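Local coordinates for cutinase-like protein (Cryptococcus sp., PDB 2CZQ) that probably hydrolyses carboxylic esters as a secreted cutinase-like enzyme of the alpha/beta hydrolase fold, at residues A[61-66]-A[92-97]; A[65-70]-A[102-107]; A[12-17]-A[88-93]; A[158-163]-A[187-192]; A[17-22]-A[82-87]. All coordinates share one frame; numbering follows the deposited sequence. Where two conformers were deposited one is given.

Contact 1. Residues A[61-66]-A[92-97]; sequences ADIIRR and VVALQQ
A94 is the first residue of 92-97 to meet the other helix: its methyl points at 61-66 and is met there by two isoleucines. I64 brings CG1 to 4.1 Å from A94 CB, and I63 touches the same methyl with its branch, I63 CG2 lying 4.2 Å from A94 CB. Next, one turn on, comes Q97, whose chain runs at about a right angle to that of I64. I64 carries its longer arm anti to its own carbonyl carbon (chi1 -66°) and extended beyond, which takes the end methyl past A94 to Q97; I64 CD1 ends 3.7 Å from Q97 OE1 and 4.0 Å from Q97 CB. The touch is purely apolar on the isoleucine side, and no hydrogen bond joins the segments. A94 faces the seam with only a methyl, where the two axes come within 9.4 Å and cross at -58°. Both helices pack on the same face of the central parallel sheet: I63 continues inward to T14 of strand 9-14 and to T91, T60 lies against A94 and Q97, and I64 reaches L98 at the far end of helix 86-98.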
# COMPACT_ATOMS: atom_id res chain seq x y z
N ALA A 61 13.74 -1.43 -3.12
CA ALA A 61 14.42 -1.82 -4.35
C ALA A 61 13.67 -2.92 -5.08
O ALA A 61 13.57 -2.91 -6.31
CB ALA A 61 15.85 -2.23 -4.08
N ASP A 62 13.13 -3.88 -4.34
CA ASP A 62 12.45 -5.01 -4.97
C ASP A 62 11.08 -4.63 -5.52
O ASP A 62 10.66 -5.17 -6.54
CB ASP A 62 12.38 -6.20 -4.02
CG ASP A 62 12.01 -7.47 -4.73
OD1 ASP A 62 12.71 -7.83 -5.71
OD2 ASP A 62 11.03 -8.14 -4.36
N ILE A 63 10.38 -3.69 -4.87
CA ILE A 63 9.15 -3.14 -5.44
C ILE A 63 9.44 -2.56 -6.83
O ILE A 63 8.76 -2.86 -7.81
CB ILE A 63 8.58 -2.02 -4.53
CG1 ILE A 63 8.07 -2.58 -3.20
CG2 ILE A 63 7.46 -1.25 -5.25
CD1 ILE A 63 7.87 -1.49 -2.15
N ILE A 64 10.46 -1.71 -6.88
CA ILE A 64 10.80 -1.02 -8.11
C ILE A 64 11.30 -2.01 -9.16
O ILE A 64 10.96 -1.89 -10.34
CB ILE A 64 11.79 0.13 -7.83
CG1 ILE A 64 11.10 1.21 -6.98
CG2 ILE A 64 12.32 0.71 -9.13
CD1 ILE A 64 12.02 2.29 -6.46
N ARG A 65 12.09 -2.99 -8.73
CA ARG A 65 12.55 -4.06 -9.62
C ARG A 65 11.36 -4.76 -10.29
O ARG A 65 11.37 -4.96 -11.51
CB ARG A 65 13.41 -5.07 -8.85
CG ARG A 65 13.78 -6.33 -9.64
CD ARG A 65 13.93 -7.56 -8.76
NE ARG A 65 12.89 -8.57 -9.01
CZ ARG A 65 11.65 -8.53 -8.54
NH1 ARG A 65 11.25 -7.53 -7.77
NH2 ARG A 65 10.80 -9.50 -8.84
N ARG A 66 10.35 -5.12 -9.51
CA ARG A 66 9.19 -5.81 -10.06
C ARG A 66 8.43 -4.92 -11.05
O ARG A 66 8.00 -5.38 -12.10
CB ARG A 66 8.25 -6.33 -8.96
CG ARG A 66 7.06 -7.12 -9.49
CD ARG A 66 7.46 -8.39 -10.19
NE ARG A 66 6.37 -9.15 -10.78
CZ ARG A 66 5.82 -8.92 -11.97
NH1 ARG A 66 6.23 -7.90 -12.72
NH2 ARG A 66 4.86 -9.72 -12.42
N VAL A 92 6.24 3.93 0.45
CA VAL A 92 6.35 5.38 0.42
C VAL A 92 7.70 5.80 -0.17
O VAL A 92 7.75 6.68 -1.04
CB VAL A 92 6.15 5.98 1.83
CG1 VAL A 92 6.56 7.44 1.86
CG2 VAL A 92 4.71 5.80 2.28
N VAL A 93 8.77 5.17 0.28
CA VAL A 93 10.09 5.52 -0.21
C VAL A 93 10.24 5.15 -1.69
O VAL A 93 10.89 5.88 -2.45
CB VAL A 93 11.20 4.93 0.69
CG1 VAL A 93 12.59 5.22 0.14
CG2 VAL A 93 11.06 5.51 2.10
N ALA A 94 9.61 4.05 -2.12
CA ALA A 94 9.56 3.74 -3.55
C ALA A 94 8.91 4.88 -4.33
O ALA A 94 9.40 5.25 -5.40
CB ALA A 94 8.83 2.42 -3.81
N LEU A 95 7.81 5.44 -3.82
CA LEU A 95 7.15 6.55 -4.51
C LEU A 95 8.09 7.74 -4.63
O LEU A 95 8.15 8.40 -5.68
CB LEU A 95 5.88 6.98 -3.80
CG LEU A 95 4.86 5.91 -3.41
CD1 LEU A 95 3.60 6.57 -2.87
CD2 LEU A 95 4.52 4.98 -4.58
N GLN A 96 8.82 8.02 -3.55
CA GLN A 96 9.77 9.12 -3.53
C GLN A 96 10.86 8.94 -4.59
O GLN A 96 11.28 9.91 -5.22
CB GLN A 96 10.39 9.26 -2.14
CG GLN A 96 9.39 9.61 -1.05
CD GLN A 96 9.94 9.46 0.35
OE1 GLN A 96 11.07 9.00 0.55
NE2 GLN A 96 9.15 9.84 1.35
N GLN A 97 11.29 7.70 -4.79
CA GLN A 97 12.32 7.39 -5.77
C GLN A 97 11.79 7.34 -7.20
O GLN A 97 12.50 7.71 -8.13
CB GLN A 97 13.00 6.07 -5.43
CG GLN A 97 13.89 6.18 -4.21
CD GLN A 97 14.63 4.89 -3.91
OE1 GLN A 97 14.80 4.04 -4.78
NE2 GLN A 97 15.08 4.75 -2.67

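Contact 2. Residues A[65-70]-A[102-107]; sequences RRINSG and GAAFNA
The flat group at this contact is the carboxamide of N68, and it meets A104 through its oxygen: N68 OD1 stands 4.3 Å from A104 CB, a loose touch at the exposed side. The F105 ring, by contrast, turns away from 65-70; it has W153 in an edge-to-face contact and K156 in a cation-pi contact, and the same lysine also bonds the F105 carbonyl oxygen. This is the helical layer on one side of the parallel sheet of the alpha/beta hydrolase fold, where the later part of helix 57-73 lies beside the short helix 103-107 that leads into strand 108-114. The short helix starts at G102, which occupies the N-cap position with a positive phi (105°), a conformation suited to glycine. The first turn is closed by N106, whose N bonds G102 O at 3.0 Å, and A107 N follows with a bond of 3.0 Å to A103 O. A107 in turn is tied through its backbone to Y79 of strand 78-84. The closest touch is apolar and narrow. I67 and A104 both point across the seam, with their CA atoms 6.7 Å apart, and L98 touches both from helix 86-98. On its inner side I67 also packs on I12 and L81 of the sheet. Its branch methyl, anti to the I67 backbone N (chi1 of CG1 -70°), is what arrives at the short helix: I67 CG2 sits 3.8 Å from A104 CB and 4.2 Å from A104 CA.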
# COMPACT_ATOMS: atom_id res chain seq x y z
N ARG A 65 12.09 -2.99 -8.73
CA ARG A 65 12.55 -4.06 -9.62
C ARG A 65 11.36 -4.76 -10.29
O ARG A 65 11.37 -4.96 -11.51
CB ARG A 65 13.41 -5.07 -8.85
CG ARG A 65 13.78 -6.33 -9.64
CD ARG A 65 13.93 -7.56 -8.76
NE ARG A 65 12.89 -8.57 -9.01
CZ ARG A 65 11.65 -8.53 -8.54
NH1 ARG A 65 11.25 -7.53 -7.77
NH2 ARG A 65 10.80 -9.50 -8.84
N ARG A 66 10.35 -5.12 -9.51
CA ARG A 66 9.19 -5.81 -10.06
C ARG A 66 8.43 -4.92 -11.05
O ARG A 66 8.00 -5.38 -12.10
CB ARG A 66 8.25 -6.33 -8.96
CG ARG A 66 7.06 -7.12 -9.49
CD ARG A 66 7.46 -8.39 -10.19
NE ARG A 66 6.37 -9.15 -10.78
CZ ARG A 66 5.82 -8.92 -11.97
NH1 ARG A 66 6.23 -7.90 -12.72
NH2 ARG A 66 4.86 -9.72 -12.42
N ILE A 67 8.27 -3.64 -10.70
CA ILE A 67 7.61 -2.69 -11.59
C ILE A 67 8.33 -2.63 -12.93
O ILE A 67 7.71 -2.76 -14.00
CB ILE A 67 7.55 -1.29 -10.95
CG1 ILE A 67 6.58 -1.28 -9.77
CG2 ILE A 67 7.16 -0.23 -11.99
CD1 ILE A 67 6.66 -0.03 -8.93
N ASN A 68 9.64 -2.44 -12.88
CA ASN A 68 10.41 -2.26 -14.10
C ASN A 68 10.52 -3.54 -14.93
O ASN A 68 10.44 -3.50 -16.15
CB ASN A 68 11.78 -1.67 -13.79
CG ASN A 68 11.70 -0.21 -13.35
OD1 ASN A 68 10.77 0.51 -13.72
ND2 ASN A 68 12.67 0.22 -12.56
N SER A 69 10.66 -4.69 -14.26
CA SER A 69 10.72 -5.96 -14.98
C SER A 69 9.40 -6.24 -15.70
O SER A 69 9.41 -6.72 -16.84
CB SER A 69 11.02 -7.11 -14.02
OG SER A 69 12.32 -7.02 -13.49
N GLY A 70 8.29 -5.94 -15.05
CA GLY A 70 6.98 -6.11 -15.66
C GLY A 70 6.82 -5.22 -16.88
O GLY A 70 6.33 -5.67 -17.92
N GLY A 102 6.56 9.63 -15.85
CA GLY A 102 7.27 8.53 -16.48
C GLY A 102 6.50 7.23 -16.46
O GLY A 102 5.41 7.15 -15.89
N ALA A 103 7.09 6.20 -17.06
CA ALA A 103 6.42 4.93 -17.29
C ALA A 103 5.98 4.23 -16.01
O ALA A 103 4.85 3.73 -15.93
CB ALA A 103 7.29 4.01 -18.12
N ALA A 104 6.86 4.19 -15.01
CA ALA A 104 6.54 3.51 -13.76
C ALA A 104 5.40 4.22 -13.06
O ALA A 104 4.42 3.59 -12.66
CB ALA A 104 7.76 3.42 -12.86
N PHE A 105 5.49 5.55 -12.94
CA PHE A 105 4.41 6.33 -12.35
C PHE A 105 3.08 6.05 -13.05
O PHE A 105 2.07 5.80 -12.40
CB PHE A 105 4.72 7.82 -12.43
CG PHE A 105 3.62 8.69 -11.91
CD1 PHE A 105 3.48 8.91 -10.54
CD2 PHE A 105 2.69 9.27 -12.78
CE1 PHE A 105 2.45 9.70 -10.05
CE2 PHE A 105 1.66 10.07 -12.29
CZ PHE A 105 1.54 10.28 -10.92
N ASN A 106 3.08 6.08 -14.38
CA ASN A 106 1.86 5.88 -15.14
C ASN A 106 1.26 4.49 -14.94
O ASN A 106 0.04 4.35 -14.93
CB ASN A 106 2.11 6.13 -16.63
CG ASN A 106 2.35 7.60 -16.95
OD1 ASN A 106 2.00 8.50 -16.19
ND2 ASN A 106 2.96 7.84 -18.11
N ALA A 107 2.11 3.49 -14.78
CA ALA A 107 1.67 2.10 -14.65
C ALA A 107 1.08 1.79 -13.27
O ALA A 107 0.27 0.86 -13.14
CB ALA A 107 2.82 1.15 -14.95

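Contact 3. Residues A[12-17]-A[88-93]; sequences INTRGT and AAATVV. With EDO (1,2-ethanediol), chain D.
The helix that follows the probable nucleophile elbow packs here on the end of strand 9-14, with T14 set against A90 and T91 in the buried layer between helix and sheet. T14 points at the helix and divides its two branches between the partners. Its methyl, anti to the backbone N, lies 4.2 Å from A90 (T14 CG2 to A90 CB). Its hydroxyl is anti to the carbonyl carbon (chi1 -53°) and faces T91, whose side chain slides past in the opposite direction. The two hydroxyls are too far apart to bond directly, T14 OG1 to T91 OG1 being 4.1 Å. A water spans them, 2.7 Å from T14 OG1 and donating a hydrogen bond of 2.8 Å to T91 OG1. Both hydroxyls have a further partner: T14 OG1 bonds T46 OG1, and T91 OG1 bonds G87 O one turn back in its own helix, so these buried polar atoms are well satisfied. Beyond the strand the chain runs on as a loop to T17, where an ethanediol, probably from the crystallisation liquor, donates from O2 to T17 O at 2.9 Å. A90 meets the strand with only a methyl, and the nearest CA atoms, T14 and A88, are 7.0 Å apart; I63 from helix 57-73 touches both threonines. Such a helix, leaving the elbow and packing on one face of the parallel strands, is a hallmark of the alpha/beta hydrolase fold.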
# COMPACT_ATOMS: atom_id res chain seq x y z
N ILE A 12 1.46 -5.75 -5.96
CA ILE A 12 2.75 -5.84 -5.30
C ILE A 12 2.51 -5.46 -3.85
O ILE A 12 2.10 -4.34 -3.56
CB ILE A 12 3.77 -4.87 -5.94
CG1 ILE A 12 4.10 -5.29 -7.39
CG2 ILE A 12 5.05 -4.77 -5.08
CD1 ILE A 12 4.96 -4.29 -8.15
N ASN A 13 2.76 -6.41 -2.95
CA ASN A 13 2.53 -6.15 -1.53
C ASN A 13 3.78 -6.36 -0.72
O ASN A 13 4.50 -7.36 -0.89
CB ASN A 13 1.34 -6.96 -0.99
CG ASN A 13 1.68 -8.43 -0.77
OD1 ASN A 13 1.91 -8.85 0.37
ND2 ASN A 13 1.72 -9.21 -1.85
N THR A 14 4.05 -5.40 0.17
CA THR A 14 5.21 -5.42 1.03
C THR A 14 4.74 -5.54 2.47
O THR A 14 3.94 -4.73 2.96
CB THR A 14 6.06 -4.16 0.81
OG1 THR A 14 6.34 -4.03 -0.59
CG2 THR A 14 7.42 -4.30 1.47
N ARG A 15 5.25 -6.56 3.15
CA ARG A 15 4.73 -6.99 4.44
C ARG A 15 5.34 -6.25 5.62
O ARG A 15 6.30 -5.49 5.47
CB ARG A 15 4.94 -8.50 4.60
CG ARG A 15 6.37 -8.89 4.91
CD ARG A 15 6.62 -10.34 4.64
NE ARG A 15 7.93 -10.81 5.09
CZ ARG A 15 9.06 -10.68 4.40
NH1 ARG A 15 9.07 -10.06 3.22
NH2 ARG A 15 10.18 -11.18 4.88
N GLY A 16 4.75 -6.47 6.79
CA GLY A 16 5.25 -5.90 8.02
C GLY A 16 6.35 -6.71 8.67
O GLY A 16 6.55 -7.90 8.37
N THR A 17 7.07 -6.06 9.58
CA THR A 17 8.09 -6.69 10.41
C THR A 17 7.58 -8.00 10.98
O THR A 17 6.50 -8.06 11.56
CB THR A 17 8.45 -5.76 11.58
OG1 THR A 17 8.78 -4.46 11.06
CG2 THR A 17 9.72 -6.24 12.30
N ALA A 88 4.64 -0.46 4.34
CA ALA A 88 4.09 0.82 3.94
C ALA A 88 5.20 1.86 3.78
O ALA A 88 5.23 2.58 2.78
CB ALA A 88 3.02 1.30 4.92
N ALA A 89 6.12 1.92 4.74
CA ALA A 89 7.26 2.82 4.65
C ALA A 89 8.10 2.51 3.41
O ALA A 89 8.48 3.41 2.66
CB ALA A 89 8.10 2.75 5.91
N ALA A 90 8.36 1.22 3.18
CA ALA A 90 9.13 0.83 1.99
C ALA A 90 8.45 1.29 0.70
O ALA A 90 9.12 1.69 -0.26
CB ALA A 90 9.36 -0.66 1.96
N THR A 91 7.13 1.23 0.69
CA THR A 91 6.34 1.67 -0.46
C THR A 91 6.41 3.18 -0.64
O THR A 91 6.61 3.67 -1.75
CB THR A 91 4.89 1.20 -0.31
OG1 THR A 91 4.85 -0.24 -0.24
CG2 THR A 91 4.08 1.54 -1.55
N VAL A 92 6.24 3.93 0.45
CA VAL A 92 6.35 5.38 0.42
C VAL A 92 7.70 5.80 -0.17
O VAL A 92 7.75 6.68 -1.04
CB VAL A 92 6.15 5.98 1.83
CG1 VAL A 92 6.56 7.44 1.86
CG2 VAL A 92 4.71 5.80 2.28
N VAL A 93 8.77 5.17 0.28
CA VAL A 93 10.09 5.52 -0.21
C VAL A 93 10.24 5.15 -1.69
O VAL A 93 10.89 5.88 -2.45
CB VAL A 93 11.20 4.93 0.69
CG1 VAL A 93 12.59 5.22 0.14
CG2 VAL A 93 11.06 5.51 2.10
C1 EDO D . 3.28 -5.73 13.32
O1 EDO D . 3.83 -6.89 13.89
C2 EDO D . 3.36 -5.83 11.81
O2 EDO D . 4.71 -5.82 11.38
O HOH W 1 4.57 -2.44 -1.92

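Contact 4. Residues A[158-163]-A[187-192]; sequences LDVCAY and QGVQTM
Strand 158-160 and helix 187-192 run nearly antiparallel, their N-to-C directions 166° apart and their axes 10.8 Å apart at closest approach. V160 and M192 carry most of the join. They reach toward each other tip to tip, with M192 CE 3.6 Å from V160 CG2 and 3.7 Å from V160 CG1, so the terminal methyl touches both branches of the valine. The methionine gets there by leaving its helix with CG anti to the backbone N (chi1 -172°) and then bending at the sulfur (chi3 49°), which turns the methyl toward V160. V189, one turn earlier, meets the same valine at an angle, V160 CG1 lying 4.0 Å from V189 CG2. At the other end L158, which is modelled in two conformers, rests less certainly on the stem of M192, with L158 CD1 4.0 Å from M192 CG in one of them. All of this is methyl and methylene contact, and no hydrogen bond passes between the segments. On the outer side of the helix T191 turns back on its own first turn. Its hydroxyl donates to Q187 O at 2.8 Å while T191 N bonds the same oxygen from the opposite face of the carbonyl plane. Beyond the strand, C161 is tied to C168 by a disulfide. Helix 187-200 covers the side of strands 108-114, 157-160 and 126-127, towards one edge of the sheet: V160 also touches F112 and I114, V189 joins it on I114, and V127 lies against L158, V160 and M192.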
# COMPACT_ATOMS: atom_id res chain seq x y z
N LEU A 158 -4.47 5.62 -1.08
CA LEU A 158 -5.33 5.53 0.08
C LEU A 158 -4.43 5.08 1.22
O LEU A 158 -3.84 4.00 1.15
CB LEU A 158 -6.43 4.50 -0.14
CG LEU A 158 -7.83 4.98 -0.52
CD1 LEU A 158 -8.77 3.79 -0.46
CD2 LEU A 158 -8.35 6.11 0.36
N ASP A 159 -4.29 5.94 2.22
CA ASP A 159 -3.48 5.65 3.40
C ASP A 159 -4.41 5.44 4.59
O ASP A 159 -4.96 6.39 5.16
CB ASP A 159 -2.47 6.77 3.65
CG ASP A 159 -1.42 6.40 4.67
OD1 ASP A 159 -1.52 5.29 5.24
OD2 ASP A 159 -0.47 7.17 4.95
N VAL A 160 -4.61 4.17 4.91
CA VAL A 160 -5.59 3.74 5.89
C VAL A 160 -4.92 3.58 7.24
O VAL A 160 -4.00 2.77 7.41
CB VAL A 160 -6.27 2.43 5.45
CG1 VAL A 160 -7.36 2.02 6.44
CG2 VAL A 160 -6.83 2.55 4.04
N CYS A 161 -5.38 4.36 8.21
CA CYS A 161 -4.83 4.34 9.55
C CYS A 161 -5.98 4.15 10.52
O CYS A 161 -6.85 5.01 10.64
CB CYS A 161 -4.09 5.64 9.86
SG CYS A 161 -3.37 5.67 11.52
N ALA A 162 -5.99 3.00 11.19
CA ALA A 162 -7.01 2.72 12.20
C ALA A 162 -6.88 3.71 13.34
O ALA A 162 -5.77 3.98 13.79
CB ALA A 162 -6.86 1.30 12.71
N TYR A 163 -8.00 4.24 13.81
CA TYR A 163 -7.95 5.16 14.93
C TYR A 163 -7.21 4.51 16.09
O TYR A 163 -7.54 3.41 16.52
CB TYR A 163 -9.36 5.56 15.36
CG TYR A 163 -9.40 6.63 16.41
CD1 TYR A 163 -9.25 6.32 17.77
CD2 TYR A 163 -9.57 7.96 16.06
CE1 TYR A 163 -9.29 7.31 18.74
CE2 TYR A 163 -9.61 8.96 17.03
CZ TYR A 163 -9.47 8.62 18.37
OH TYR A 163 -9.51 9.59 19.35
N GLN A 187 -13.01 -5.68 8.34
CA GLN A 187 -13.82 -5.81 7.14
C GLN A 187 -13.93 -4.50 6.37
O GLN A 187 -14.01 -4.52 5.14
CB GLN A 187 -15.20 -6.35 7.49
CG GLN A 187 -15.18 -7.74 8.07
CD GLN A 187 -16.47 -8.11 8.75
OE1 GLN A 187 -16.97 -7.35 9.58
NE2 GLN A 187 -17.02 -9.27 8.41
N GLY A 188 -13.94 -3.38 7.07
CA GLY A 188 -13.90 -2.08 6.42
C GLY A 188 -12.62 -1.91 5.62
O GLY A 188 -12.65 -1.49 4.46
N VAL A 189 -11.50 -2.25 6.23
CA VAL A 189 -10.20 -2.14 5.58
C VAL A 189 -10.10 -3.04 4.35
O VAL A 189 -9.71 -2.59 3.27
CB VAL A 189 -9.05 -2.46 6.57
CG1 VAL A 189 -7.71 -2.49 5.86
CG2 VAL A 189 -9.02 -1.44 7.71
N GLN A 190 -10.46 -4.31 4.52
CA GLN A 190 -10.33 -5.27 3.44
C GLN A 190 -11.24 -4.90 2.27
O GLN A 190 -10.82 -4.92 1.12
CB GLN A 190 -10.60 -6.70 3.92
CG GLN A 190 -9.56 -7.23 4.90
CD GLN A 190 -8.16 -7.17 4.35
OE1 GLN A 190 -7.91 -7.62 3.23
NE2 GLN A 190 -7.24 -6.60 5.12
N THR A 191 -12.48 -4.53 2.57
CA THR A 191 -13.42 -4.18 1.51
C THR A 191 -12.98 -2.91 0.79
O THR A 191 -13.02 -2.85 -0.44
CB THR A 191 -14.83 -4.04 2.07
OG1 THR A 191 -15.18 -5.25 2.75
CG2 THR A 191 -15.84 -3.88 0.94
N MET A 192 -12.57 -1.90 1.55
CA MET A 192 -12.09 -0.66 0.96
C MET A 192 -10.91 -0.92 0.03
O MET A 192 -10.84 -0.34 -1.05
CB MET A 192 -11.70 0.29 2.08
CG MET A 192 -11.36 1.69 1.66
SD MET A 192 -11.40 2.80 3.08
CE MET A 192 -10.41 1.92 4.32

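Contact 5. Residues A[17-22]-A[82-87]; sequences TGEPQG and QGYSQG. With EDO (1,2-ethanediol), chain D.
The strained turn between strand 78-84 and helix 86-98 is probably the nucleophile elbow of this hydrolase, its GxSxG pattern placing S85 in the turn, and the loop 17-22 meets it through T17 and E19. S85 has a positive phi (60°), as expected of an elbow, and its OG is hydrogen-bonded to H180 NE2, consistent with a Ser-His-Asp triad completed by D165. Q86, extended along its whole length, crosses T17 at about a right angle and donates from NE2 to T17 OG1 at 3.0 Å. That bond is bent (138°) and tilted out of the amide plane. D51 O is a second acceptor for the same NE2, and Q54 NE2 also bonds the threonine hydroxyl. The Y84 ring has S85 CB on one face, 3.9 Å above the plane over its centre, and E19 OE1 at its edge, in the plane and 3.4 Å from Y84 CD2. The carboxylate stands almost perpendicular to the ring (89°). The hydrogen bonds of E19 go to S24 OG, G16 N and A25 N, while Y84 OH bonds H180 O. A water takes a hydrogen bond of 2.9 Å from T17 N and lies 2.6 Å from S85 OG; it also bonds the ethanediol O2 at 2.7 Å. A water held by a backbone N-H beside the serine is consistent with an oxyanion hole, as in related cutinases: the N-H groups of T17 and Q86 would probably form it and stabilise the negative charge of ester cleavage.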
# COMPACT_ATOMS: atom_id res chain seq x y z
N THR A 17 7.07 -6.06 9.58
CA THR A 17 8.09 -6.69 10.41
C THR A 17 7.58 -8.00 10.98
O THR A 17 6.50 -8.06 11.56
CB THR A 17 8.45 -5.76 11.58
OG1 THR A 17 8.78 -4.46 11.06
CG2 THR A 17 9.72 -6.24 12.30
N GLY A 18 8.38 -9.06 10.82
CA GLY A 18 8.08 -10.34 11.43
C GLY A 18 7.15 -11.24 10.65
O GLY A 18 7.08 -12.43 10.94
N GLU A 19 6.43 -10.71 9.68
CA GLU A 19 5.59 -11.58 8.86
C GLU A 19 6.49 -12.50 8.04
O GLU A 19 7.53 -12.04 7.56
CB GLU A 19 4.71 -10.77 7.93
CG GLU A 19 3.70 -9.89 8.63
CD GLU A 19 2.57 -9.49 7.71
OE1 GLU A 19 2.68 -8.43 7.06
OE2 GLU A 19 1.60 -10.27 7.60
N PRO A 20 6.15 -13.77 7.90
CA PRO A 20 6.94 -14.66 7.04
C PRO A 20 6.99 -14.13 5.61
O PRO A 20 6.02 -13.53 5.14
CB PRO A 20 6.18 -15.98 7.09
CG PRO A 20 5.43 -15.92 8.37
CD PRO A 20 5.02 -14.49 8.53
N GLN A 21 8.11 -14.34 4.94
CA GLN A 21 8.17 -14.06 3.51
C GLN A 21 7.01 -14.79 2.83
O GLN A 21 6.80 -15.98 3.06
CB GLN A 21 9.51 -14.51 2.94
CG GLN A 21 9.69 -14.22 1.45
CD GLN A 21 9.70 -12.73 1.13
OE1 GLN A 21 10.56 -11.99 1.60
NE2 GLN A 21 8.72 -12.28 0.34
N GLY A 22 6.26 -14.06 2.02
CA GLY A 22 4.96 -14.50 1.54
C GLY A 22 4.04 -13.30 1.55
O GLY A 22 4.46 -12.20 1.90
N GLN A 82 0.86 -2.14 -2.47
CA GLN A 82 0.26 -2.30 -1.16
C GLN A 82 1.36 -2.44 -0.14
O GLN A 82 2.33 -3.17 -0.36
CB GLN A 82 -0.60 -3.56 -1.13
CG GLN A 82 -1.71 -3.58 -2.17
CD GLN A 82 -2.36 -4.94 -2.33
OE1 GLN A 82 -1.68 -5.97 -2.23
NE2 GLN A 82 -3.66 -4.95 -2.59
N GLY A 83 1.23 -1.76 1.00
CA GLY A 83 2.23 -1.88 2.05
C GLY A 83 1.62 -1.79 3.43
O GLY A 83 0.75 -0.95 3.67
N TYR A 84 2.08 -2.67 4.32
CA TYR A 84 1.65 -2.70 5.72
C TYR A 84 2.83 -2.45 6.63
O TYR A 84 3.84 -3.15 6.56
CB TYR A 84 1.04 -4.07 6.03
CG TYR A 84 0.76 -4.33 7.50
CD1 TYR A 84 0.11 -3.39 8.31
CD2 TYR A 84 1.17 -5.52 8.08
CE1 TYR A 84 -0.13 -3.64 9.66
CE2 TYR A 84 0.94 -5.78 9.42
CZ TYR A 84 0.29 -4.84 10.21
OH TYR A 84 0.07 -5.12 11.54
N SER A 85 2.70 -1.45 7.51
CA SER A 85 3.69 -1.20 8.56
C SER A 85 5.06 -0.91 7.92
O SER A 85 5.15 0.00 7.10
CB SER A 85 3.69 -2.33 9.59
OG SER A 85 4.32 -1.91 10.77
N GLN A 86 6.10 -1.67 8.24
CA GLN A 86 7.39 -1.46 7.57
C GLN A 86 7.22 -1.44 6.05
O GLN A 86 7.88 -0.67 5.35
CB GLN A 86 8.42 -2.51 7.99
CG GLN A 86 9.76 -2.26 7.31
CD GLN A 86 10.93 -3.06 7.84
OE1 GLN A 86 12.05 -2.84 7.38
NE2 GLN A 86 10.71 -3.99 8.76
N GLY A 87 6.36 -2.31 5.54
CA GLY A 87 6.10 -2.39 4.11
C GLY A 87 5.44 -1.15 3.53
O GLY A 87 5.65 -0.82 2.36
C1 EDO D . 3.28 -5.73 13.32
O1 EDO D . 3.83 -6.89 13.89
C2 EDO D . 3.36 -5.83 11.81
O2 EDO D . 4.71 -5.82 11.38
O HOH W 2 6.21 -3.65 10.99

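How the contacts relate
Contacts 3 and 5 sit closest, their centres about 6 Å apart. They share T17 and the ethanediol, and strands 9-14 and 78-84 are joined by probable backbone bonds, I12 O to Q82 N at 2.8 Å among them. Contact 5 holds the probable catalytic serine. Contact 1 backs onto contact 3 at about 9 Å between centres, where I63 CD1 lies 3.3 Å from T14 OG1, and contact 2 continues along helix 57-73, about 21 Å from contact 5 centre to centre. Contacts 1, 2 and 3 pack helices on one face of the sheet; contact 4 lies on the other, about 16 Å from contact 5 between centres, and does not touch it.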